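Putative transcriptional regulator, sugar-binding family (Arthrobacter aurescens, PDB 3NZE) probably binds DNA and a sugar effector as a transcriptional regulator of the SorC family, this fragment being its putative sugar-binding domain. Local coordinates at residues S14-R17 and D23-V26; T133-W136 and S140-R143; F196-S199 and G205-L208. One frame throughout, in Å; residues are numbered along the deposited sequence.

How the interactions relate
All three contacts lie within the putative sugar-binding domain, one after another along the chain. Interaction 1 sits where helix 9-20 packs on strand 23-27 of the mixed sheet, and interaction 3 reaches the same sheet through strand 195-198; their centres are about 27 Å apart. Interaction 2, between helices 129-135 and 139-149, lies across the chain's centre from interaction 1, about 38 Å centre to centre, and about 10 Å from interaction 3 between nearest atoms. It is the one nearest an annotated site, though not in contact with it: the side chain of V141 is about 12 Å from that of E118, a calcium ligand in a crystal structure of this protein, although no calcium is bound here.

Interaction 1. Residues S14-R17 and D23-V26; sequences SQIR and DVHV
I16 on helix 9-20 and V24 on strand 23-27 form the apolar heart of this helix-on-sheet packing, in which the helix leads through a short loop into the strand and packs on it. The side chains of I16 and V24 meet at about a right angle, with CB of I16 4.2 Å from CG1 of V24. I16 has CG1 anti to its carbonyl carbon (chi1 -66°), and the extended branch carries CD1 to within 4.2 Å of CG2 of V26. A258 and L261 of helix 255-261 also pack on I16. One residue on, the aliphatic part of R17 runs past V24, its CG 3.9 Å from V24 CG1. The R17 chain then bends at chi3 (-53°), and the polar end turns to a water lying in the plane of the guanidinium, at its edge. That water accepts from NH2 of R17 at 2.9 Å and also from the backbone N of V24. It donates to OD1 of D23 at 3.1 Å. R17 NH2 and D23 OD1 themselves stand 5.4 Å apart. The opposite charges are therefore joined through the water rather than directly, so their attraction is probably softened, while I16, V24 and V26 supply a buried apolar part.

Interaction 2. Residues T133-W136 and S140-R143; sequences TAMW and SVQR
V141, near the start of helix 139-149, fills the angle between M135, the last residue of helix 129-135, and W136 just beyond it, so that two consecutive helices, joined by a short turn, pack at their junction. This is the tightly packed part. CB of V141 lies 3.3 Å from the carbonyl O of M135, and its two methyls part to either residue. CG1, anti to the backbone N of V141 (chi1 173°), stands over one face of the W136 indole in a CH-pi contact, 4.1 Å from the centroid of the six-membered ring and 19° off its normal. Its position is toward the rim, and CE3 of W136 is the nearest ring atom, 3.9 Å from CG1. CG2 takes the selenomethionine instead: the M135 chain, bent at chi2 and chi3, brings CE to 3.8 Å from CG2 of V141. F120 and V122 add to the cover on V141, and V122 and F126 touch M135.

The other side is looser and polar, and lies at the partly exposed Q142. Its side chain extends beyond CG, and the amide NE2 donates to the carbonyl O of W136 at 2.9 Å. The bond is bent, with 146° at the hydrogen, and the donor is tilted from the carbonyl plane. Replacing Q142 by a leucine would probably leave the W136 carbonyl without this donor and the turn after the first helix less firmly tied to the second. Chemically, the junction thus combines nonpolar packing around one valine with a single side-chain amide that satisfies a backbone carbonyl just past a helix end.

Interaction 3. Residues F196-S199 and G205-L208; sequences FFRS and GITL
F196 and I206 bring strand 195-198, which pairs antiparallel with strand 188-192 in a beta hairpin at one edge of the mixed sheet, against the loop that follows it. Van der Waals contacts come first. CD1 of I206 reaches over the strand backbone, 3.6 Å from the carbonyl O of F196 and 4.0 Å from CA of F197, while CG2 of I206 lies 4.4 Å from CB of F196. I206 holds CG1 anti to its carbonyl carbon and CD1 fully extended (chi2 180°), which carries the methyl that far. Further along, CD2 of F196 meets CB of L208 at 4.3 Å. F125 touches both F196 and L208, and the ring of Y170 meets that of F196 with planes at about 45°, so the contact belongs to a wider aromatic cluster.

R198, extended from CG to NE, runs past I206 in the opposite direction. Its polar end is held by the loop between the two segments: NH2 donates to the carbonyl O of D204, and NH1 is hydrogen-bonded to OG of S202. What crosses to I206 is packing on the guanidinium: CG1 of I206 lies over one face, toward the rim, 3.6 Å from NH2 of R198.

Interaction 1. Residues S14-R17 and D23-V26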
loop_
_atom_site.group_PDB
_atom_site.type_symbol
_atom_site.label_atom_id
_atom_site.label_comp_id
_atom_site.label_asym_id
_atom_site.label_seq_id
_atom_site.Cartn_x
_atom_site.Cartn_y
_atom_site.Cartn_z
ATOM N N SER A 14 -3.299 -12.274 -18.120
ATOM C CA SER A 14 -4.638 -12.610 -18.565
ATOM C C SER A 14 -5.393 -13.381 -17.496
ATOM O O SER A 14 -6.561 -13.093 -17.208
ATOM C CB SER A 14 -4.584 -13.437 -19.848
ATOM O OG SER A 14 -5.896 -13.714 -20.291
ATOM N N GLN A 15 -4.728 -14.369 -16.901
ATOM C CA GLN A 15 -5.373 -15.180 -15.881
ATOM C C GLN A 15 -5.787 -14.354 -14.674
ATOM O O GLN A 15 -6.894 -14.505 -14.169
ATOM C CB GLN A 15 -4.485 -16.366 -15.488
ATOM C CG GLN A 15 -4.270 -17.325 -16.656
ATOM C CD GLN A 15 -3.113 -18.285 -16.456
ATOM O OE1 GLN A 15 -2.859 -18.753 -15.348
ATOM N NE2 GLN A 15 -2.411 -18.595 -17.542
ATOM N N ILE A 16 -4.893 -13.484 -14.201
ATOM C CA ILE A 16 -5.201 -12.638 -13.056
ATOM C C ILE A 16 -6.301 -11.627 -13.383
ATOM O O ILE A 16 -7.205 -11.402 -12.574
ATOM C CB ILE A 16 -3.929 -11.930 -12.549
ATOM C CG1 ILE A 16 -2.959 -12.975 -11.989
ATOM C CG2 ILE A 16 -4.272 -10.867 -11.514
ATOM C CD1 ILE A 16 -1.537 -12.456 -11.764
ATOM N N ARG A 17 -6.231 -11.017 -14.564
ATOM C CA ARG A 17 -7.281 -10.092 -15.006
ATOM C C ARG A 17 -8.650 -10.760 -14.931
ATOM O O ARG A 17 -9.619 -10.200 -14.404
ATOM C CB ARG A 17 -7.048 -9.662 -16.458
ATOM C CG ARG A 17 -6.457 -8.285 -16.638
ATOM C CD ARG A 17 -6.754 -7.756 -18.032
ATOM N NE ARG A 17 -6.351 -8.685 -19.084
ATOM C CZ ARG A 17 -5.115 -8.778 -19.577
ATOM N NH1 ARG A 17 -4.844 -9.645 -20.543
ATOM N NH2 ARG A 17 -4.146 -8.007 -19.106
ATOM N N ASP A 23 -6.673 -4.687 -13.528
ATOM C CA ASP A 23 -5.647 -4.595 -14.549
ATOM C C ASP A 23 -4.336 -4.989 -13.883
ATOM O O ASP A 23 -4.147 -4.751 -12.686
ATOM C CB ASP A 23 -5.613 -3.198 -15.182
ATOM C CG ASP A 23 -6.740 -3.003 -16.203
ATOM O OD1 ASP A 23 -6.620 -3.558 -17.311
ATOM O OD2 ASP A 23 -7.739 -2.319 -15.902
ATOM N N VAL A 24 -3.452 -5.631 -14.634
ATOM C CA VAL A 24 -2.257 -6.206 -14.021
ATOM C C VAL A 24 -1.029 -6.185 -14.914
ATOM O O VAL A 24 -1.124 -6.359 -16.135
ATOM C CB VAL A 24 -2.539 -7.658 -13.553
ATOM C CG1 VAL A 24 -3.029 -8.492 -14.704
ATOM C CG2 VAL A 24 -1.300 -8.288 -12.906
ATOM N N HIS A 25 0.124 -5.951 -14.286
ATOM C CA HIS A 25 1.425 -6.058 -14.924
ATOM C C HIS A 25 2.250 -7.068 -14.139
ATOM O O HIS A 25 2.525 -6.872 -12.952
ATOM C CB HIS A 25 2.150 -4.707 -14.930
ATOM C CG HIS A 25 1.583 -3.725 -15.906
ATOM N ND1 HIS A 25 0.552 -2.869 -15.586
ATOM C CD2 HIS A 25 1.897 -3.472 -17.197
ATOM C CE1 HIS A 25 0.257 -2.128 -16.638
ATOM N NE2 HIS A 25 1.059 -2.474 -17.630
ATOM N N VAL A 26 2.634 -8.147 -14.807
ATOM C CA VAL A 26 3.465 -9.169 -14.190
ATOM C C VAL A 26 4.895 -8.917 -14.626
ATOM O O VAL A 26 5.185 -8.833 -15.817
ATOM C CB VAL A 26 3.003 -10.585 -14.615
ATOM C CG1 VAL A 26 4.010 -11.627 -14.171
ATOM C CG2 VAL A 26 1.634 -10.888 -14.021
HETATM O O HOH W 1 -4.228 -5.588 -17.532
#

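Interaction 2. Residues T133-W136 and S140-R143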
loop_
_atom_site.group_PDB
_atom_site.type_symbol
_atom_site.label_atom_id
_atom_site.label_comp_id
_atom_site.label_asym_id
_atom_site.label_seq_id
_atom_site.Cartn_x
_atom_site.Cartn_y
_atom_site.Cartn_z
ATOM N N THR A 133 -8.922 8.292 18.864
ATOM C CA THR A 133 -10.122 9.089 19.057
ATOM C C THR A 133 -9.777 10.546 19.337
ATOM O O THR A 133 -10.315 11.460 18.702
ATOM C CB THR A 133 -10.978 8.526 20.208
ATOM O OG1 THR A 133 -11.404 7.200 19.870
ATOM C CG2 THR A 133 -12.200 9.402 20.456
ATOM N N ALA A 134 -8.870 10.756 20.286
ATOM C CA ALA A 134 -8.435 12.107 20.631
ATOM C C ALA A 134 -7.802 12.833 19.435
ATOM O O ALA A 134 -8.193 13.948 19.100
ATOM C CB ALA A 134 -7.479 12.073 21.814
HETATM N N MSE A 135 -6.831 12.195 18.785
HETATM C CA MSE A 135 -6.151 12.804 17.647
HETATM C C MSE A 135 -7.062 13.127 16.463
HETATM O O MSE A 135 -6.817 14.087 15.728
HETATM C CB MSE A 135 -4.985 11.928 17.186
HETATM C CG MSE A 135 -3.772 12.051 18.088
HETATM SE SE MSE A 135 -2.803 13.742 17.850
HETATM C CE MSE A 135 -1.831 13.207 16.242
ATOM N N TRP A 136 -8.109 12.330 16.268
ATOM C CA TRP A 136 -9.022 12.563 15.158
ATOM C C TRP A 136 -9.943 13.762 15.412
ATOM O O TRP A 136 -10.740 14.139 14.553
ATOM C CB TRP A 136 -9.815 11.281 14.825
ATOM C CG TRP A 136 -9.229 10.487 13.672
ATOM C CD1 TRP A 136 -9.910 9.982 12.604
ATOM C CD2 TRP A 136 -7.844 10.140 13.460
ATOM N NE1 TRP A 136 -9.051 9.331 11.754
ATOM C CE2 TRP A 136 -7.777 9.419 12.251
ATOM C CE3 TRP A 136 -6.661 10.368 14.176
ATOM C CZ2 TRP A 136 -6.579 8.914 11.743
ATOM C CZ3 TRP A 136 -5.464 9.867 13.671
ATOM C CH2 TRP A 136 -5.432 9.155 12.457
ATOM N N SER A 140 -5.440 19.869 13.065
ATOM C CA SER A 140 -4.260 19.579 12.270
ATOM C C SER A 140 -4.416 18.239 11.572
ATOM O O SER A 140 -3.989 18.072 10.431
ATOM C CB SER A 140 -3.010 19.570 13.150
ATOM O OG SER A 140 -3.087 18.510 14.080
ATOM N N VAL A 141 -5.030 17.286 12.262
ATOM C CA VAL A 141 -5.226 15.957 11.698
ATOM C C VAL A 141 -6.378 15.973 10.704
ATOM O O VAL A 141 -6.255 15.455 9.592
ATOM C CB VAL A 141 -5.478 14.902 12.788
ATOM C CG1 VAL A 141 -5.851 13.565 12.162
ATOM C CG2 VAL A 141 -4.241 14.759 13.678
ATOM N N GLN A 142 -7.480 16.596 11.105
ATOM C CA GLN A 142 -8.701 16.627 10.299
ATOM C C GLN A 142 -8.482 17.253 8.925
ATOM O O GLN A 142 -9.068 16.810 7.935
ATOM C CB GLN A 142 -9.818 17.359 11.053
ATOM C CG GLN A 142 -10.343 16.582 12.244
ATOM C CD GLN A 142 -11.263 17.400 13.140
ATOM O OE1 GLN A 142 -11.318 18.631 13.051
ATOM N NE2 GLN A 142 -11.986 16.714 14.017
ATOM N N ARG A 143 -7.630 18.272 8.849
ATOM C CA ARG A 143 -7.365 18.920 7.571
ATOM C C ARG A 143 -6.685 17.951 6.601
ATOM O O ARG A 143 -6.911 17.998 5.393
ATOM C CB ARG A 143 -6.521 20.177 7.766
ATOM C CG ARG A 143 -7.211 21.289 8.554
ATOM C CD ARG A 143 -8.345 21.941 7.768
ATOM N NE ARG A 143 -9.550 21.117 7.735
ATOM C CZ ARG A 143 -10.401 21.000 8.749
ATOM N NH1 ARG A 143 -10.175 21.647 9.886
ATOM N NH2 ARG A 143 -11.474 20.230 8.633
#

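Interaction 3. Residues F196-S199 and G205-L208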
loop_
_atom_site.group_PDB
_atom_site.type_symbol
_atom_site.label_atom_id
_atom_site.label_comp_id
_atom_site.label_asym_id
_atom_site.label_seq_id
_atom_site.Cartn_x
_atom_site.Cartn_y
_atom_site.Cartn_z
ATOM N N PHE A 196 -6.265 -3.370 8.524
ATOM C CA PHE A 196 -6.212 -4.815 8.340
ATOM C C PHE A 196 -7.487 -5.411 7.769
ATOM O O PHE A 196 -8.576 -4.832 7.895
ATOM C CB PHE A 196 -5.888 -5.471 9.680
ATOM C CG PHE A 196 -4.551 -5.059 10.236
ATOM C CD1 PHE A 196 -3.430 -5.826 9.987
ATOM C CD2 PHE A 196 -4.418 -3.894 10.980
ATOM C CE1 PHE A 196 -2.182 -5.444 10.476
ATOM C CE2 PHE A 196 -3.178 -3.506 11.481
ATOM C CZ PHE A 196 -2.060 -4.287 11.225
ATOM N N PHE A 197 -7.343 -6.572 7.132
ATOM C CA PHE A 197 -8.494 -7.295 6.577
ATOM C C PHE A 197 -8.323 -8.806 6.714
ATOM O O PHE A 197 -7.209 -9.294 6.941
ATOM C CB PHE A 197 -8.673 -6.930 5.111
ATOM C CG PHE A 197 -7.398 -6.976 4.324
ATOM C CD1 PHE A 197 -6.814 -8.190 3.996
ATOM C CD2 PHE A 197 -6.761 -5.802 3.940
ATOM C CE1 PHE A 197 -5.630 -8.244 3.270
ATOM C CE2 PHE A 197 -5.569 -5.840 3.221
ATOM C CZ PHE A 197 -5.003 -7.072 2.885
ATOM N N ARG A 198 -9.430 -9.538 6.569
ATOM C CA ARG A 198 -9.440 -11.002 6.646
ATOM C C ARG A 198 -9.286 -11.612 5.252
ATOM O O ARG A 198 -9.215 -10.890 4.259
ATOM C CB ARG A 198 -10.742 -11.501 7.299
ATOM C CG ARG A 198 -10.994 -10.921 8.696
ATOM C CD ARG A 198 -12.265 -11.520 9.320
ATOM N NE ARG A 198 -12.580 -10.932 10.621
ATOM C CZ ARG A 198 -13.228 -9.782 10.791
ATOM N NH1 ARG A 198 -13.643 -9.080 9.740
ATOM N NH2 ARG A 198 -13.467 -9.331 12.017
ATOM N N SER A 199 -9.242 -12.938 5.169
ATOM C CA SER A 199 -9.058 -13.595 3.875
ATOM C C SER A 199 -10.182 -13.264 2.897
ATOM O O SER A 199 -9.958 -13.208 1.686
ATOM C CB SER A 199 -8.924 -15.115 4.033
ATOM O OG SER A 199 -10.100 -15.686 4.584
ATOM N N GLY A 205 -15.114 -5.063 12.614
ATOM C CA GLY A 205 -14.956 -5.841 13.829
ATOM C C GLY A 205 -13.538 -6.331 14.073
ATOM O O GLY A 205 -13.334 -7.357 14.730
ATOM N N ILE A 206 -12.555 -5.608 13.542
ATOM C CA ILE A 206 -11.163 -5.923 13.821
ATOM C C ILE A 206 -10.622 -4.920 14.829
ATOM O O ILE A 206 -10.489 -3.739 14.538
ATOM C CB ILE A 206 -10.294 -5.921 12.542
ATOM C CG1 ILE A 206 -10.766 -7.012 11.577
ATOM C CG2 ILE A 206 -8.817 -6.104 12.890
ATOM C CD1 ILE A 206 -9.962 -7.062 10.292
ATOM N N THR A 207 -10.355 -5.408 16.033
ATOM C CA THR A 207 -9.932 -4.576 17.139
ATOM C C THR A 207 -8.763 -3.648 16.779
ATOM O O THR A 207 -8.786 -2.457 17.094
ATOM C CB THR A 207 -9.560 -5.478 18.333
ATOM O OG1 THR A 207 -10.731 -5.692 19.129
ATOM C CG2 THR A 207 -8.473 -4.854 19.173
ATOM N N LEU A 208 -7.753 -4.190 16.111
ATOM C CA LEU A 208 -6.568 -3.399 15.759
ATOM C C LEU A 208 -6.881 -2.191 14.875
ATOM O O LEU A 208 -6.174 -1.185 14.923
ATOM C CB LEU A 208 -5.496 -4.280 15.105
ATOM C CG LEU A 208 -4.545 -4.915 16.119
ATOM C CD1 LEU A 208 -3.626 -5.916 15.456
ATOM C CD2 LEU A 208 -3.740 -3.832 16.834
#